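PDB 1LRZ: aminoacyltransferase FemA from Staphylococcus aureus, which adds the second and third glycines of the pentaglycine bridge of staphylococcal peptidoglycan, using glycyl-tRNA as donor. Local coordinates for residues D108-Y113 with I391-D396. Sequence-based numbering, arbitrary orientation.
Sequences DPYLPY and IEYVGD
In Y110, CG is anti to the backbone N (chi1 -162°). In Y393, CG is anti to the carbonyl carbon and beside N (chi1 -58°). The two side chains lie side by side and point the same way. Their rings are oblique, with planes 48° apart. CD2 of Y110 sits over one face of the Y393 ring, and CE2 of Y110 is 3.4 Å from CZ of Y393. The hydroxyl of Y110 hydrogen-bonds to E324 and R360.

P112 and Y393 form an antiparallel, non-hydrogen-bonded pair, joining the start of strand 112-116 to the end of strand 389-393. These strands are neighbours in the nine-strand mixed sheet. At their other ends the two segments connect to 102-107 and 397-400, neighbours in the seven-strand sheet, so both cross between sheets here. Two backbone bonds flank the pair: V394 N to L111 O at 3.1 Å, and Y113 N to E392 O at 2.7 Å. L111 O also receives a CA-H contact from Y393. Y110 is the centre of an inverse gamma turn, with a weak bond from L111 N to P109 O.

V394 packs by CG2 against CG of P109 (3.8 Å) and CB of L111, and by CG1 against CB of Y113. The Y113 ring runs beside the extended E392 side chain, with E392 OE1 in plane at its edge, 3.6 Å from CD2. The E392 carboxylate is nearly perpendicular to that ring; OE1 forms a salt bridge with R156 and OE2 a hydrogen bond with Q114.

Away from the strands, water links the segments twice. One molecule donates to P109 O and G395 O. Another donates to D108 OD1 and D396 OD2, bridging carboxylate oxygens 4.2 Å apart. Y71 and H106 also hydrogen-bond to these respective oxygens, which would be expected to ease the repulsion between them.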
loop_
_atom_site.group_PDB
_atom_site.type_symbol
_atom_site.label_atom_id
_atom_site.label_comp_id
_atom_site.label_asym_id
_atom_site.label_seq_id
_atom_site.Cartn_x
_atom_site.Cartn_y
_atom_site.Cartn_z
ATOM N N ASP A 108 -7.519 -12.457 -12.741
ATOM C CA ASP A 108 -6.194 -11.923 -12.439
ATOM C C ASP A 108 -5.869 -12.301 -10.988
ATOM O O ASP A 108 -5.814 -11.456 -10.092
ATOM C CB ASP A 108 -6.143 -10.392 -12.682
ATOM C CG ASP A 108 -7.183 -9.606 -11.887
ATOM O OD1 ASP A 108 -7.095 -8.363 -11.893
ATOM O OD2 ASP A 108 -8.082 -10.196 -11.263
ATOM N N PRO A 109 -5.655 -13.608 -10.747
ATOM C CA PRO A 109 -5.346 -14.145 -9.419
ATOM C C PRO A 109 -4.130 -13.519 -8.753
ATOM O O PRO A 109 -3.111 -13.244 -9.395
ATOM C CB PRO A 109 -5.177 -15.646 -9.676
ATOM C CG PRO A 109 -4.660 -15.690 -11.056
ATOM C CD PRO A 109 -5.484 -14.643 -11.781
ATOM N N TYR A 110 -4.278 -13.287 -7.456
ATOM C CA TYR A 110 -3.245 -12.703 -6.600
ATOM C C TYR A 110 -2.348 -13.899 -6.279
ATOM O O TYR A 110 -2.334 -14.406 -5.158
ATOM C CB TYR A 110 -3.917 -12.164 -5.331
ATOM C CG TYR A 110 -3.100 -11.167 -4.528
ATOM C CD1 TYR A 110 -3.499 -10.807 -3.241
ATOM C CD2 TYR A 110 -1.950 -10.570 -5.056
ATOM C CE1 TYR A 110 -2.793 -9.874 -2.493
ATOM C CE2 TYR A 110 -1.220 -9.628 -4.304
ATOM C CZ TYR A 110 -1.655 -9.285 -3.027
ATOM O OH TYR A 110 -0.987 -8.344 -2.286
ATOM N N LEU A 111 -1.613 -14.344 -7.295
ATOM C CA LEU A 111 -0.757 -15.524 -7.213
ATOM C C LEU A 111 0.666 -15.222 -7.673
ATOM O O LEU A 111 0.881 -14.911 -8.841
ATOM C CB LEU A 111 -1.355 -16.617 -8.119
ATOM C CG LEU A 111 -0.651 -17.972 -8.219
ATOM C CD1 LEU A 111 -0.644 -18.619 -6.850
ATOM C CD2 LEU A 111 -1.374 -18.871 -9.234
ATOM N N PRO A 112 1.653 -15.332 -6.772
ATOM C CA PRO A 112 3.041 -15.053 -7.152
ATOM C C PRO A 112 3.524 -15.971 -8.263
ATOM O O PRO A 112 3.128 -17.135 -8.343
ATOM C CB PRO A 112 3.825 -15.287 -5.858
ATOM C CG PRO A 112 2.816 -15.036 -4.782
ATOM C CD PRO A 112 1.565 -15.689 -5.345
ATOM N N TYR A 113 4.406 -15.423 -9.095
ATOM C CA TYR A 113 5.010 -16.133 -10.208
ATOM C C TYR A 113 6.520 -16.196 -9.951
ATOM O O TYR A 113 7.096 -17.279 -9.843
ATOM C CB TYR A 113 4.712 -15.383 -11.514
ATOM C CG TYR A 113 5.572 -15.785 -12.693
ATOM C CD1 TYR A 113 5.839 -17.137 -12.973
ATOM C CD2 TYR A 113 6.099 -14.820 -13.547
ATOM C CE1 TYR A 113 6.608 -17.512 -14.068
ATOM C CE2 TYR A 113 6.872 -15.181 -14.655
ATOM C CZ TYR A 113 7.120 -16.526 -14.911
ATOM O OH TYR A 113 7.863 -16.880 -16.012
ATOM N N ILE A 391 7.705 -8.794 -6.021
ATOM C CA ILE A 391 6.945 -10.005 -6.285
ATOM C C ILE A 391 6.239 -9.794 -7.622
ATOM O O ILE A 391 5.527 -8.805 -7.807
ATOM C CB ILE A 391 5.890 -10.315 -5.197
ATOM C CG1 ILE A 391 6.590 -10.542 -3.850
ATOM C CG2 ILE A 391 5.076 -11.589 -5.600
ATOM C CD1 ILE A 391 5.625 -10.808 -2.685
ATOM N N GLU A 392 6.490 -10.697 -8.564
ATOM C CA GLU A 392 5.849 -10.635 -9.875
ATOM C C GLU A 392 4.747 -11.680 -9.866
ATOM O O GLU A 392 5.003 -12.846 -9.529
ATOM C CB GLU A 392 6.848 -10.956 -10.992
ATOM C CG GLU A 392 6.194 -11.027 -12.384
ATOM C CD GLU A 392 7.191 -11.370 -13.487
ATOM O OE1 GLU A 392 6.777 -11.470 -14.672
ATOM O OE2 GLU A 392 8.393 -11.535 -13.171
ATOM N N TYR A 393 3.533 -11.272 -10.229
ATOM C CA TYR A 393 2.400 -12.185 -10.239
ATOM C C TYR A 393 2.172 -12.814 -11.618
ATOM O O TYR A 393 2.710 -12.345 -12.620
ATOM C CB TYR A 393 1.141 -11.459 -9.758
ATOM C CG TYR A 393 1.307 -10.875 -8.373
ATOM C CD1 TYR A 393 1.622 -9.527 -8.202
ATOM C CD2 TYR A 393 1.235 -11.686 -7.238
ATOM C CE1 TYR A 393 1.866 -8.989 -6.946
ATOM C CE2 TYR A 393 1.483 -11.162 -5.963
ATOM C CZ TYR A 393 1.798 -9.808 -5.825
ATOM O OH TYR A 393 2.024 -9.261 -4.581
ATOM N N VAL A 394 1.378 -13.879 -11.668
ATOM C CA VAL A 394 1.129 -14.574 -12.926
ATOM C C VAL A 394 0.495 -13.719 -14.014
ATOM O O VAL A 394 0.767 -13.925 -15.194
ATOM C CB VAL A 394 0.260 -15.834 -12.713
ATOM C CG1 VAL A 394 1.060 -16.873 -11.914
ATOM C CG2 VAL A 394 -1.025 -15.475 -11.979
ATOM N N GLY A 395 -0.339 -12.758 -13.628
ATOM C CA GLY A 395 -0.962 -11.909 -14.631
ATOM C C GLY A 395 -2.432 -12.192 -14.902
ATOM O O GLY A 395 -3.157 -12.718 -14.045
ATOM N N ASP A 396 -2.859 -11.860 -16.118
ATOM C CA ASP A 396 -4.252 -11.993 -16.542
ATOM C C ASP A 396 -4.568 -13.119 -17.511
ATOM O O ASP A 396 -3.789 -13.417 -18.413
ATOM C CB ASP A 396 -4.703 -10.686 -17.174
ATOM C CG ASP A 396 -4.509 -9.511 -16.255
ATOM O OD1 ASP A 396 -3.339 -9.113 -16.033
ATOM O OD2 ASP A 396 -5.529 -8.996 -15.748
HETATM O O HOH W 1 -6.087 -7.237 -14.079
HETATM O O HOH W 2 -2.252 -11.956 -11.540
#